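Local coordinates for protein intron-associated endonuclease 1 (Enterobacteria phage T4, PDB 1MK0) that probably cleaves DNA as the GIY-YIG catalytic domain of the phage T4 intron endonuclease I-TevI, at residues N13-V18 / N87-A92. The protein carries 1 engineered substitution. Numbering follows the deposited sequence.
Sequences NNKVYV and NGYNIA
Residues 87-90 run beside the start of strand 16-21, 37° from the direction of 13-18, and one direct backbone bond joins them, Y89 N to V16 O at 2.9 Å; water 3 bridges V16 N and N87 O. G88 suits its place because a CB there would clash with V16 O. One residue on, the side-chain amide of N90 imitates a neighbouring strand. Its OD1 accepts from V18 N on an in-plane lone pair, nearly straight at 178°, while ND2 donates to V18 O at 2.8 Å. S84 OG also bonds OD1, so the buried amide cannot flip without loss. In this GIY-YIG domain 16-21 is an outermost strand of the three-stranded antiparallel sheet, pairing with 4-10, and the loop lines the strand edge facing away from 4-10. The Y17 ring lies almost parallel to the N90 amide, 9° apart, with ND2 4.0 Å above one face near the rim. Y89 extends along 13-18, its CE1 3.6 Å from K15 CB, and its OH bonds N10 ND2 and water 1. N13 OD1 accepts from K15 N, an Asx turn suited to asparagine's short side chain. K15's chain, bent at its last torsion, lets NZ donate to N87 OD1 at 2.7 Å, from above the carbonyl plane.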
ATOM      1  N   ASN A  13      -0.798 -11.152 -10.534  1.00 15.96           N
ATOM      2  CA  ASN A  13       0.102 -10.483 -11.471  1.00 15.71           C
ATOM      3  C   ASN A  13       1.346  -9.854 -10.840  1.00 15.40           C
ATOM      4  O   ASN A  13       2.141  -9.221 -11.530  1.00 16.13           O
ATOM      5  CB  ASN A  13      -0.663  -9.403 -12.231  1.00 17.63           C
ATOM      6  CG  ASN A  13      -1.379  -8.447 -11.303  1.00 18.53           C
ATOM      7  OD1 ASN A  13      -0.846  -8.069 -10.261  1.00 18.00           O
ATOM      8  ND2 ASN A  13      -2.587  -8.050 -11.677  1.00 21.71           N
ATOM      9  N   ASN A  14       1.502 -10.020  -9.533  1.00 15.11           N
ATOM     10  CA  ASN A  14       2.651  -9.484  -8.809  1.00 16.26           C
ATOM     11  C   ASN A  14       2.751  -7.960  -8.726  1.00 15.84           C
ATOM     12  O   ASN A  14       3.786  -7.431  -8.313  1.00 15.88           O
ATOM     13  CB  ASN A  14       3.949 -10.045  -9.395  1.00 18.66           C
ATOM     14  CG  ASN A  14       4.049 -11.545  -9.243  1.00 22.25           C
ATOM     15  OD1 ASN A  14       3.931 -12.075  -8.138  1.00 23.47           O
ATOM     16  ND2 ASN A  14       4.265 -12.241 -10.352  1.00 24.75           N
ATOM     17  N   LYS A  15       1.695  -7.252  -9.120  1.00 14.58           N
ATOM     18  CA  LYS A  15       1.703  -5.793  -9.031  1.00 13.50           C
ATOM     19  C   LYS A  15       1.545  -5.435  -7.555  1.00 11.32           C
ATOM     20  O   LYS A  15       0.869  -6.145  -6.813  1.00 10.85           O
ATOM     21  CB  LYS A  15       0.553  -5.189  -9.839  1.00 13.23           C
ATOM     22  CG  LYS A  15       0.727  -5.299 -11.345  1.00 17.12           C
ATOM     23  CD  LYS A  15      -0.459  -4.687 -12.072  1.00 19.79           C
ATOM     24  CE  LYS A  15      -0.306  -4.801 -13.582  1.00 24.26           C
ATOM     25  NZ  LYS A  15       0.892  -4.069 -14.078  1.00 27.65           N
ATOM     26  N   VAL A  16       2.160  -4.340  -7.124  1.00 10.60           N
ATOM     27  CA  VAL A  16       2.066  -3.958  -5.720  1.00  9.77           C
ATOM     28  C   VAL A  16       1.630  -2.527  -5.443  1.00  8.76           C
ATOM     29  O   VAL A  16       1.688  -1.649  -6.304  1.00  9.54           O
ATOM     30  CB  VAL A  16       3.415  -4.155  -4.979  1.00 11.64           C
ATOM     31  CG1 VAL A  16       3.954  -5.555  -5.218  1.00 14.62           C
ATOM     32  CG2 VAL A  16       4.413  -3.099  -5.430  1.00 11.25           C
ATOM     33  N   TYR A  17       1.195  -2.322  -4.207  1.00  8.72           N
ATOM     34  CA  TYR A  17       0.783  -1.027  -3.696  1.00  7.00           C
ATOM     35  C   TYR A  17       1.724  -0.820  -2.512  1.00  8.90           C
ATOM     36  O   TYR A  17       1.808  -1.679  -1.634  1.00  9.77           O
ATOM     37  CB  TYR A  17      -0.658  -1.084  -3.186  1.00  8.61           C
ATOM     38  CG  TYR A  17      -1.135   0.195  -2.532  1.00  7.95           C
ATOM     39  CD1 TYR A  17      -1.698   1.218  -3.292  1.00  9.14           C
ATOM     40  CD2 TYR A  17      -1.026   0.381  -1.151  1.00  7.85           C
ATOM     41  CE1 TYR A  17      -2.148   2.398  -2.695  1.00 10.55           C
ATOM     42  CE2 TYR A  17      -1.472   1.563  -0.542  1.00 10.46           C
ATOM     43  CZ  TYR A  17      -2.032   2.563  -1.324  1.00  9.19           C
ATOM     44  OH  TYR A  17      -2.498   3.725  -0.744  1.00 11.58           O
ATOM     45  N   VAL A  18       2.444   0.294  -2.501  1.00  7.97           N
ATOM     46  CA  VAL A  18       3.362   0.598  -1.408  1.00  7.87           C
ATOM     47  C   VAL A  18       2.731   1.647  -0.501  1.00  8.34           C
ATOM     48  O   VAL A  18       2.193   2.640  -0.973  1.00  8.70           O
ATOM     49  CB  VAL A  18       4.708   1.143  -1.940  1.00  6.79           C
ATOM     50  CG1 VAL A  18       5.571   1.624  -0.773  1.00  8.10           C
ATOM     51  CG2 VAL A  18       5.437   0.058  -2.726  1.00  8.86           C
ATOM     52  N   ASN A  87       3.870   0.458 -12.842  1.00 13.77           N
ATOM     53  CA  ASN A  87       3.515  -0.959 -12.834  1.00 14.87           C
ATOM     54  C   ASN A  87       2.894  -1.423 -11.521  1.00 14.29           C
ATOM     55  O   ASN A  87       3.009  -2.591 -11.150  1.00 16.88           O
ATOM     56  CB  ASN A  87       4.764  -1.798 -13.139  1.00 17.33           C
ATOM     57  CG  ASN A  87       4.465  -3.282 -13.236  1.00 20.90           C
ATOM     58  OD1 ASN A  87       3.589  -3.700 -13.994  1.00 22.81           O
ATOM     59  ND2 ASN A  87       5.195  -4.088 -12.470  1.00 23.44           N
ATOM     60  N   GLY A  88       2.227  -0.514 -10.823  1.00 10.57           N
ATOM     61  CA  GLY A  88       1.617  -0.880  -9.560  1.00 10.28           C
ATOM     62  C   GLY A  88       0.308  -0.167  -9.298  1.00  9.35           C
ATOM     63  O   GLY A  88      -0.314   0.368 -10.218  1.00 10.89           O
ATOM     64  N   TYR A  89      -0.096  -0.132  -8.033  1.00  8.24           N
ATOM     65  CA  TYR A  89      -1.358   0.491  -7.667  1.00  8.54           C
ATOM     66  C   TYR A  89      -1.271   1.886  -7.058  1.00  9.19           C
ATOM     67  O   TYR A  89      -2.298   2.479  -6.747  1.00  8.58           O
ATOM     68  CB  TYR A  89      -2.127  -0.437  -6.723  1.00  9.03           C
ATOM     69  CG  TYR A  89      -2.428  -1.781  -7.340  1.00  9.08           C
ATOM     70  CD1 TYR A  89      -1.786  -2.935  -6.894  1.00  9.91           C
ATOM     71  CD2 TYR A  89      -3.330  -1.896  -8.398  1.00  9.14           C
ATOM     72  CE1 TYR A  89      -2.034  -4.168  -7.484  1.00 10.94           C
ATOM     73  CE2 TYR A  89      -3.585  -3.128  -8.995  1.00 10.61           C
ATOM     74  CZ  TYR A  89      -2.932  -4.256  -8.533  1.00 12.37           C
ATOM     75  OH  TYR A  89      -3.172  -5.476  -9.123  1.00 12.38           O
ATOM     76  N   ASN A  90      -0.063   2.413  -6.878  1.00  8.35           N
ATOM     77  CA  ASN A  90       0.069   3.756  -6.319  1.00  7.98           C
ATOM     78  C   ASN A  90      -0.271   4.781  -7.391  1.00  9.07           C
ATOM     79  O   ASN A  90       0.156   4.647  -8.537  1.00 10.14           O
ATOM     80  CB  ASN A  90       1.489   3.997  -5.809  1.00  9.40           C
ATOM     81  CG  ASN A  90       1.791   3.205  -4.559  1.00  7.98           C
ATOM     82  OD1 ASN A  90       2.271   2.073  -4.627  1.00  9.47           O
ATOM     83  ND2 ASN A  90       1.495   3.791  -3.406  1.00 10.29           N
ATOM     84  N   ILE A  91      -1.039   5.803  -7.022  1.00  9.34           N
ATOM     85  CA  ILE A  91      -1.437   6.828  -7.984  1.00  9.73           C
ATOM     86  C   ILE A  91      -0.599   8.097  -7.915  1.00 11.03           C
ATOM     87  O   ILE A  91      -0.794   9.013  -8.711  1.00 12.30           O
ATOM     88  CB  ILE A  91      -2.927   7.239  -7.818  1.00 10.71           C
ATOM     89  CG1 ILE A  91      -3.151   7.852  -6.436  1.00 12.96           C
ATOM     90  CG2 ILE A  91      -3.830   6.032  -8.032  1.00 13.21           C
ATOM     91  CD1 ILE A  91      -4.507   8.524  -6.281  1.00 15.38           C
ATOM     92  N   ALA A  92       0.324   8.158  -6.964  1.00 10.78           N
ATOM     93  CA  ALA A  92       1.182   9.325  -6.812  1.00 11.88           C
ATOM     94  C   ALA A  92       2.265   9.019  -5.793  1.00 12.06           C
ATOM     95  O   ALA A  92       2.300   7.928  -5.233  1.00 10.56           O
ATOM     96  CB  ALA A  92       0.360  10.523  -6.357  1.00 15.46           C
TER
HETATM   97  O   HOH W   1      -4.426  -5.450 -11.554  1.00 19.65           O
HETATM   98  O   HOH W   2       3.763  -7.185 -12.092  1.00 33.77           O
HETATM   99  O   HOH W   3       4.125  -3.194  -8.933  1.00 18.85           O